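Local coordinates for protein truncated hemoglobin 4 (Chlamydomonas reinhardtii, PDB 6BME) that binds heme in a truncated globin fold, with a histidine and a lysine as iron ligands, and may bind oxygen as related globins do, at residues Thr58-Gly62 against Lys63-Met67; Phe83-Val86 against Ala87-Val91. All coordinates share one frame; numbering follows the deposited sequence.

Contact 1: Thr58-Gly62 against Lys63-Met67; sequences THYHG and KDIVM. With HEM (protoporphyrin IX containing Fe), chain C; SO4 (sulfate ion), chain D.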
loop_
_atom_site.group_PDB
_atom_site.type_symbol
_atom_site.label_atom_id
_atom_site.label_comp_id
_atom_site.label_asym_id
_atom_site.label_seq_id
_atom_site.Cartn_x
_atom_site.Cartn_y
_atom_site.Cartn_z
ATOM N N THR A 58 -5.989 13.871 -0.510
ATOM C CA THR A 58 -7.164 14.663 -0.859
ATOM C C THR A 58 -7.744 14.348 -2.233
ATOM O O THR A 58 -8.954 14.509 -2.421
ATOM C CB THR A 58 -6.847 16.167 -0.782
ATOM O OG1 THR A 58 -5.785 16.489 -1.688
ATOM C CG2 THR A 58 -6.422 16.540 0.623
ATOM N N HIS A 59 -6.938 13.887 -3.189
ATOM C CA HIS A 59 -7.419 13.638 -4.544
ATOM C C HIS A 59 -7.227 12.186 -4.962
ATOM O O HIS A 59 -6.972 11.895 -6.131
ATOM C CB HIS A 59 -6.734 14.575 -5.533
ATOM C CG HIS A 59 -6.917 16.021 -5.202
ATOM N ND1 HIS A 59 -5.969 16.752 -4.517
ATOM C CD2 HIS A 59 -7.947 16.865 -5.440
ATOM C CE1 HIS A 59 -6.403 17.991 -4.362
ATOM N NE2 HIS A 59 -7.601 18.086 -4.911
ATOM N N TYR A 60 -7.351 11.261 -4.017
ATOM C CA TYR A 60 -7.074 9.858 -4.278
ATOM C C TYR A 60 -8.226 9.026 -3.739
ATOM O O TYR A 60 -8.461 9.004 -2.527
ATOM C CB TYR A 60 -5.750 9.446 -3.634
ATOM C CG TYR A 60 -5.223 8.141 -4.148
ATOM C CD1 TYR A 60 -4.843 8.002 -5.476
ATOM C CD2 TYR A 60 -5.100 7.050 -3.312
ATOM C CE1 TYR A 60 -4.353 6.826 -5.945
ATOM C CE2 TYR A 60 -4.604 5.870 -3.768
ATOM C CZ TYR A 60 -4.239 5.756 -5.083
ATOM O OH TYR A 60 -3.764 4.564 -5.534
ATOM N N HIS A 61 -8.948 8.355 -4.632
ATOM C CA HIS A 61 -10.142 7.616 -4.256
ATOM C C HIS A 61 -10.112 6.239 -4.908
ATOM O O HIS A 61 -9.201 5.912 -5.674
ATOM C CB HIS A 61 -11.405 8.392 -4.648
ATOM C CG HIS A 61 -11.417 9.801 -4.146
ATOM N ND1 HIS A 61 -11.565 10.115 -2.812
ATOM C CD2 HIS A 61 -11.284 10.980 -4.798
ATOM C CE1 HIS A 61 -11.532 11.428 -2.662
ATOM N NE2 HIS A 61 -11.362 11.977 -3.853
ATOM N N GLY A 62 -11.122 5.423 -4.591
ATOM C CA GLY A 62 -11.141 4.052 -5.085
ATOM C C GLY A 62 -10.987 3.961 -6.591
ATOM O O GLY A 62 -10.269 3.102 -7.102
ATOM N N LYS A 63 -11.633 4.867 -7.324
ATOM C CA LYS A 63 -11.511 4.821 -8.778
ATOM C C LYS A 63 -10.071 5.068 -9.226
ATOM O O LYS A 63 -9.613 4.462 -10.201
ATOM C CB LYS A 63 -12.482 5.821 -9.417
ATOM C CG LYS A 63 -12.292 7.271 -8.993
ATOM C CD LYS A 63 -13.530 8.110 -9.329
ATOM C CE LYS A 63 -13.325 9.572 -8.970
ATOM N NZ LYS A 63 -14.428 10.428 -9.489
ATOM N N ASP A 64 -9.332 5.921 -8.511
ATOM C CA ASP A 64 -7.925 6.131 -8.842
ATOM C C ASP A 64 -7.098 4.887 -8.534
ATOM O O ASP A 64 -6.170 4.549 -9.281
ATOM C CB ASP A 64 -7.386 7.351 -8.091
ATOM C CG ASP A 64 -8.236 8.586 -8.314
ATOM O OD1 ASP A 64 -8.255 9.107 -9.446
ATOM O OD2 ASP A 64 -8.906 9.028 -7.362
ATOM N N ILE A 65 -7.423 4.187 -7.444
ATOM C CA ILE A 65 -6.727 2.939 -7.147
ATOM C C ILE A 65 -6.948 1.932 -8.268
ATOM O O ILE A 65 -6.012 1.247 -8.700
ATOM C CB ILE A 65 -7.180 2.377 -5.789
ATOM C CG1 ILE A 65 -6.780 3.338 -4.664
ATOM C CG2 ILE A 65 -6.577 0.985 -5.575
ATOM C CD1 ILE A 65 -7.455 3.066 -3.353
ATOM N N VAL A 66 -8.185 1.831 -8.769
ATOM C CA VAL A 66 -8.452 0.885 -9.852
ATOM C C VAL A 66 -7.690 1.284 -11.109
ATOM O O VAL A 66 -7.009 0.458 -11.729
ATOM C CB VAL A 66 -9.957 0.771 -10.131
ATOM C CG1 VAL A 66 -10.165 -0.225 -11.253
ATOM C CG2 VAL A 66 -10.700 0.313 -8.884
ATOM N N MET A 67 -7.771 2.561 -11.494
ATOM C CA MET A 67 -7.107 2.986 -12.724
ATOM C C MET A 67 -5.595 2.808 -12.633
ATOM O O MET A 67 -4.938 2.553 -13.646
ATOM C CB MET A 67 -7.458 4.440 -13.045
ATOM C CG MET A 67 -8.902 4.634 -13.518
ATOM S SD MET A 67 -9.356 6.319 -13.977
ATOM C CE MET A 67 -9.104 7.146 -12.424
HETATM C CHA HEM C . 1.118 2.157 -8.177
HETATM C CHB HEM C . -1.210 2.838 -3.997
HETATM C CHC HEM C . -1.955 -1.941 -3.780
HETATM C CHD HEM C . 1.706 -2.502 -6.874
HETATM C C1A HEM C . 0.538 2.811 -7.113
HETATM C C2A HEM C . 0.464 4.245 -6.861
HETATM C C3A HEM C . -0.179 4.402 -5.687
HETATM C C4A HEM C . -0.531 3.101 -5.166
HETATM C CMA HEM C . -0.537 5.713 -4.959
HETATM C CAA HEM C . 1.010 5.389 -7.771
HETATM C CBA HEM C . 2.524 5.292 -7.968
HETATM C CGA HEM C . 3.102 6.509 -8.666
HETATM O O1A HEM C . 2.721 6.793 -9.845
HETATM O O2A HEM C . 3.970 7.179 -8.033
HETATM C C1B HEM C . -1.733 1.610 -3.644
HETATM C C2B HEM C . -2.796 1.357 -2.692
HETATM C C3B HEM C . -2.997 0.032 -2.656
HETATM C C4B HEM C . -2.053 -0.589 -3.553
HETATM C CMB HEM C . -3.574 2.435 -1.901
HETATM C CAB HEM C . -3.992 -0.797 -1.809
HETATM C CBB HEM C . -4.526 -0.375 -0.663
HETATM C C1C HEM C . -0.962 -2.517 -4.528
HETATM C C2C HEM C . -0.636 -3.912 -4.556
HETATM C C3C HEM C . 0.390 -4.089 -5.385
HETATM C C4C HEM C . 0.737 -2.791 -5.938
HETATM C CMC HEM C . -1.353 -4.993 -3.719
HETATM C CAC HEM C . 1.052 -5.450 -5.675
HETATM C CBC HEM C . 2.369 -5.537 -5.879
HETATM C C1D HEM C . 1.808 -1.300 -7.555
HETATM C C2D HEM C . 2.627 -1.040 -8.721
HETATM C C3D HEM C . 2.467 0.237 -9.066
HETATM C C4D HEM C . 1.537 0.839 -8.142
HETATM C CMD HEM C . 3.536 -2.079 -9.400
HETATM C CAD HEM C . 3.154 1.010 -10.229
HETATM C CBD HEM C . 2.466 0.701 -11.552
HETATM C CGD HEM C . 3.222 1.437 -12.634
HETATM O O1D HEM C . 3.640 2.598 -12.395
HETATM O O2D HEM C . 3.388 0.868 -13.737
HETATM N NA HEM C . -0.062 2.162 -6.058
HETATM N NB HEM C . -1.303 0.396 -4.157
HETATM N NC HEM C . -0.113 -1.867 -5.390
HETATM N ND HEM C . 1.141 -0.128 -7.232
HETATM FE FE HEM C . -0.069 0.131 -5.694
HETATM S S SO4 D . -3.032 13.603 -2.667
HETATM O O1 SO4 D . -3.329 14.137 -1.349
HETATM O O2 SO4 D . -2.636 14.700 -3.558
HETATM O O3 SO4 D . -4.233 12.983 -3.235
HETATM O O4 SO4 D . -1.945 12.628 -2.552
HETATM O O HOH W 1 -3.406 4.189 -7.989
#

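Contact 2: Phe83-Val86 against Ala87-Val91; sequences FDKV and AGHFV. With HEM (protoporphyrin IX containing Fe), chain C.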
loop_
_atom_site.group_PDB
_atom_site.type_symbol
_atom_site.label_atom_id
_atom_site.label_comp_id
_atom_site.label_asym_id
_atom_site.label_seq_id
_atom_site.Cartn_x
_atom_site.Cartn_y
_atom_site.Cartn_z
ATOM N N PHE A 83 -2.685 -8.572 -2.598
ATOM C CA PHE A 83 -3.178 -7.447 -1.798
ATOM C C PHE A 83 -3.021 -7.721 -0.309
ATOM O O PHE A 83 -2.599 -6.843 0.456
ATOM C CB PHE A 83 -4.647 -7.150 -2.104
ATOM C CG PHE A 83 -5.245 -6.084 -1.206
ATOM C CD1 PHE A 83 -5.772 -6.409 0.043
ATOM C CD2 PHE A 83 -5.255 -4.749 -1.601
ATOM C CE1 PHE A 83 -6.294 -5.429 0.876
ATOM C CE2 PHE A 83 -5.785 -3.759 -0.779
ATOM C CZ PHE A 83 -6.301 -4.097 0.464
ATOM N N ASP A 84 -3.422 -8.920 0.130
ATOM C CA ASP A 84 -3.349 -9.240 1.552
ATOM C C ASP A 84 -1.910 -9.286 2.046
ATOM O O ASP A 84 -1.661 -9.041 3.235
ATOM C CB ASP A 84 -4.052 -10.570 1.835
ATOM C CG ASP A 84 -5.553 -10.491 1.621
ATOM O OD1 ASP A 84 -6.097 -9.368 1.683
ATOM O OD2 ASP A 84 -6.197 -11.545 1.389
ATOM N N LYS A 85 -0.960 -9.638 1.171
ATOM C CA LYS A 85 0.439 -9.662 1.589
ATOM C C LYS A 85 0.988 -8.242 1.714
ATOM O O LYS A 85 1.685 -7.928 2.685
ATOM C CB LYS A 85 1.275 -10.492 0.606
ATOM C CG LYS A 85 2.600 -11.011 1.181
ATOM C CD LYS A 85 2.365 -12.074 2.284
ATOM C CE LYS A 85 3.665 -12.457 2.982
ATOM N NZ LYS A 85 4.602 -13.116 2.014
ATOM N N VAL A 86 0.673 -7.374 0.743
ATOM C CA VAL A 86 1.072 -5.970 0.822
ATOM C C VAL A 86 0.470 -5.326 2.063
ATOM O O VAL A 86 1.152 -4.600 2.801
ATOM C CB VAL A 86 0.659 -5.220 -0.463
ATOM C CG1 VAL A 86 0.739 -3.697 -0.271
ATOM C CG2 VAL A 86 1.524 -5.648 -1.648
ATOM N N ALA A 87 -0.814 -5.591 2.318
ATOM C CA ALA A 87 -1.479 -5.009 3.482
ATOM C C ALA A 87 -0.867 -5.517 4.782
ATOM O O ALA A 87 -0.679 -4.746 5.738
ATOM C CB ALA A 87 -2.978 -5.315 3.431
ATOM N N GLY A 88 -0.535 -6.808 4.836
ATOM C CA GLY A 88 0.135 -7.339 6.020
ATOM C C GLY A 88 1.508 -6.722 6.242
ATOM O O GLY A 88 1.869 -6.371 7.370
ATOM N N HIS A 89 2.299 -6.586 5.173
ATOM C CA HIS A 89 3.587 -5.920 5.327
ATOM C C HIS A 89 3.412 -4.491 5.810
ATOM O O HIS A 89 4.237 -3.993 6.586
ATOM C CB HIS A 89 4.369 -5.923 4.015
ATOM C CG HIS A 89 4.905 -7.267 3.630
ATOM N ND1 HIS A 89 5.556 -8.094 4.521
ATOM C CD2 HIS A 89 4.887 -7.928 2.446
ATOM C CE1 HIS A 89 5.917 -9.205 3.900
ATOM N NE2 HIS A 89 5.529 -9.126 2.638
ATOM N N PHE A 90 2.345 -3.820 5.379
ATOM C CA PHE A 90 2.137 -2.443 5.808
ATOM C C PHE A 90 1.896 -2.364 7.314
ATOM O O PHE A 90 2.535 -1.568 8.015
ATOM C CB PHE A 90 0.978 -1.812 5.042
ATOM C CG PHE A 90 0.746 -0.381 5.403
ATOM C CD1 PHE A 90 1.644 0.609 4.995
ATOM C CD2 PHE A 90 -0.342 -0.021 6.163
ATOM C CE1 PHE A 90 1.438 1.931 5.335
ATOM C CE2 PHE A 90 -0.554 1.309 6.511
ATOM C CZ PHE A 90 0.330 2.277 6.105
ATOM N N VAL A 91 0.979 -3.182 7.837
ATOM C CA VAL A 91 0.705 -3.091 9.268
ATOM C C VAL A 91 1.901 -3.598 10.067
ATOM O O VAL A 91 2.210 -3.058 11.130
ATOM C CB VAL A 91 -0.594 -3.830 9.645
ATOM C CG1 VAL A 91 -1.759 -3.250 8.881
ATOM C CG2 VAL A 91 -0.474 -5.321 9.371
HETATM C CHA HEM C . 1.118 2.157 -8.177
HETATM C CHB HEM C . -1.210 2.838 -3.997
HETATM C CHC HEM C . -1.955 -1.941 -3.780
HETATM C CHD HEM C . 1.706 -2.502 -6.874
HETATM C C1A HEM C . 0.538 2.811 -7.113
HETATM C C2A HEM C . 0.464 4.245 -6.861
HETATM C C3A HEM C . -0.179 4.402 -5.687
HETATM C C4A HEM C . -0.531 3.101 -5.166
HETATM C CMA HEM C . -0.537 5.713 -4.959
HETATM C CAA HEM C . 1.010 5.389 -7.771
HETATM C CBA HEM C . 2.524 5.292 -7.968
HETATM C CGA HEM C . 3.102 6.509 -8.666
HETATM O O1A HEM C . 2.721 6.793 -9.845
HETATM O O2A HEM C . 3.970 7.179 -8.033
HETATM C C1B HEM C . -1.733 1.610 -3.644
HETATM C C2B HEM C . -2.796 1.357 -2.692
HETATM C C3B HEM C . -2.997 0.032 -2.656
HETATM C C4B HEM C . -2.053 -0.589 -3.553
HETATM C CMB HEM C . -3.574 2.435 -1.901
HETATM C CAB HEM C . -3.992 -0.797 -1.809
HETATM C CBB HEM C . -4.526 -0.375 -0.663
HETATM C C1C HEM C . -0.962 -2.517 -4.528
HETATM C C2C HEM C . -0.636 -3.912 -4.556
HETATM C C3C HEM C . 0.390 -4.089 -5.385
HETATM C C4C HEM C . 0.737 -2.791 -5.938
HETATM C CMC HEM C . -1.353 -4.993 -3.719
HETATM C CAC HEM C . 1.052 -5.450 -5.675
HETATM C CBC HEM C . 2.369 -5.537 -5.879
HETATM C C1D HEM C . 1.808 -1.300 -7.555
HETATM C C2D HEM C . 2.627 -1.040 -8.721
HETATM C C3D HEM C . 2.467 0.237 -9.066
HETATM C C4D HEM C . 1.537 0.839 -8.142
HETATM C CMD HEM C . 3.536 -2.079 -9.400
HETATM C CAD HEM C . 3.154 1.010 -10.229
HETATM C CBD HEM C . 2.466 0.701 -11.552
HETATM C CGD HEM C . 3.222 1.437 -12.634
HETATM O O1D HEM C . 3.640 2.598 -12.395
HETATM O O2D HEM C . 3.388 0.868 -13.737
HETATM N NA HEM C . -0.062 2.162 -6.058
HETATM N NB HEM C . -1.303 0.396 -4.157
HETATM N NC HEM C . -0.113 -1.867 -5.390
HETATM N ND HEM C . 1.141 -0.128 -7.232
HETATM FE FE HEM C . -0.069 0.131 -5.694
#

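Contact 1: Thr58-Gly62 against Lys63-Met67
Asp64 reaches back over the start of helix 62-75 and takes the N-H of His61, the N-cap residue, on the anti lone pair of OD2 (N to OD2 2.8 Å, N-H...O 148°). Its CG stands beside its own backbone N (chi1 -53°), which turns the carboxylate toward the loop. The carbonyl of His61 opens the helix by accepting the N-H of Ile65 (His61 O to Ile65 N 3.0 Å) and, weakly, that of Asp64. The tight side is at Tyr60, whose ring runs past Asp64 the opposite way, its plane 19° from the carboxylate's, with CD1 3.7 Å from Asp64 CB. Across its outer end runs Ile65 at about a right angle, CG1 lying 3.4 Å from Tyr60 OH. The hydroxyl also hydrogen-bonds a water, which donates to Asp64 O. Leucine in place of Tyr60 would probably strand this water without its hydroxyl partner and leave Ile65 CG1 less covered. At the exposed loop, by contrast, the imidazole of His59 points away from the helix and a sulfate, probably from the crystallisation liquor, binds the N-H groups of Thr58 and His59. This is the N3-to-N-cap half of a capping box, at the heme-pocket edge of a truncated globin.

Contact 2: Phe83-Val86 against Ala87-Val91
Lys85 and His89, one turn apart on helix 80-96, cross at a slant, the lysine's aliphatic chain passing the NE2 corner of the imidazole. A bend at chi2 (68°) folds the chain so that CE as well as CG of Lys85 passes 3.8 Å from His89 NE2; chi4 turns only the ammonium end. The neighbouring CD2 of His89 lies 3.2 Å from Lys85 O, the carbonyl that accepts the N-H of His89 and meets the ring obliquely. Beyond the helix both polar ends converge on Asp27, which pairs with the ammonium group of Lys85 and accepts a hydrogen bond from His89 NE2. Phe83 and Val86 face the heme. The Phe83 ring brings CE2 to 3.6 Å from the vinyl carbon CAB, while CE1 rests obliquely against Ala87 CB at 4.2 Å. Its CG is anti to the backbone N (chi1 174°), which carries the ring out beside the porphyrin. Val86 presents CG2 to the heme methyl CMC at 3.6 Å. Phe90 turns its ring into the hydrophobic packing of Phe20 and Phe49. Such an amphipathic helix, polar pair on one flank and heme-contacting residues on another, forms part of the heme pocket in the 2-on-2 globin fold.

Contacts 1 and 2 lie on consecutive helices, 62-75 and 80-96, and meet different parts of the rim of one heme. Their centres are about 19 Å apart and their nearest atoms about 7 Å; they do not touch each other, and the heme lies against both. Tyr60 OH stands 3.4 Å from the meso carbon CHB, whereas Phe83 and Val86 reach a vinyl and a methyl group. Both ligands of the iron are near: the Ile65 side chain is about 4 Å from that of His69, and Ile65 O accepts a hydrogen bond from His69 ND1. The side chains of Tyr60 and Val86 lie about 7 and 6 Å from that of Lys45, the other axial ligand.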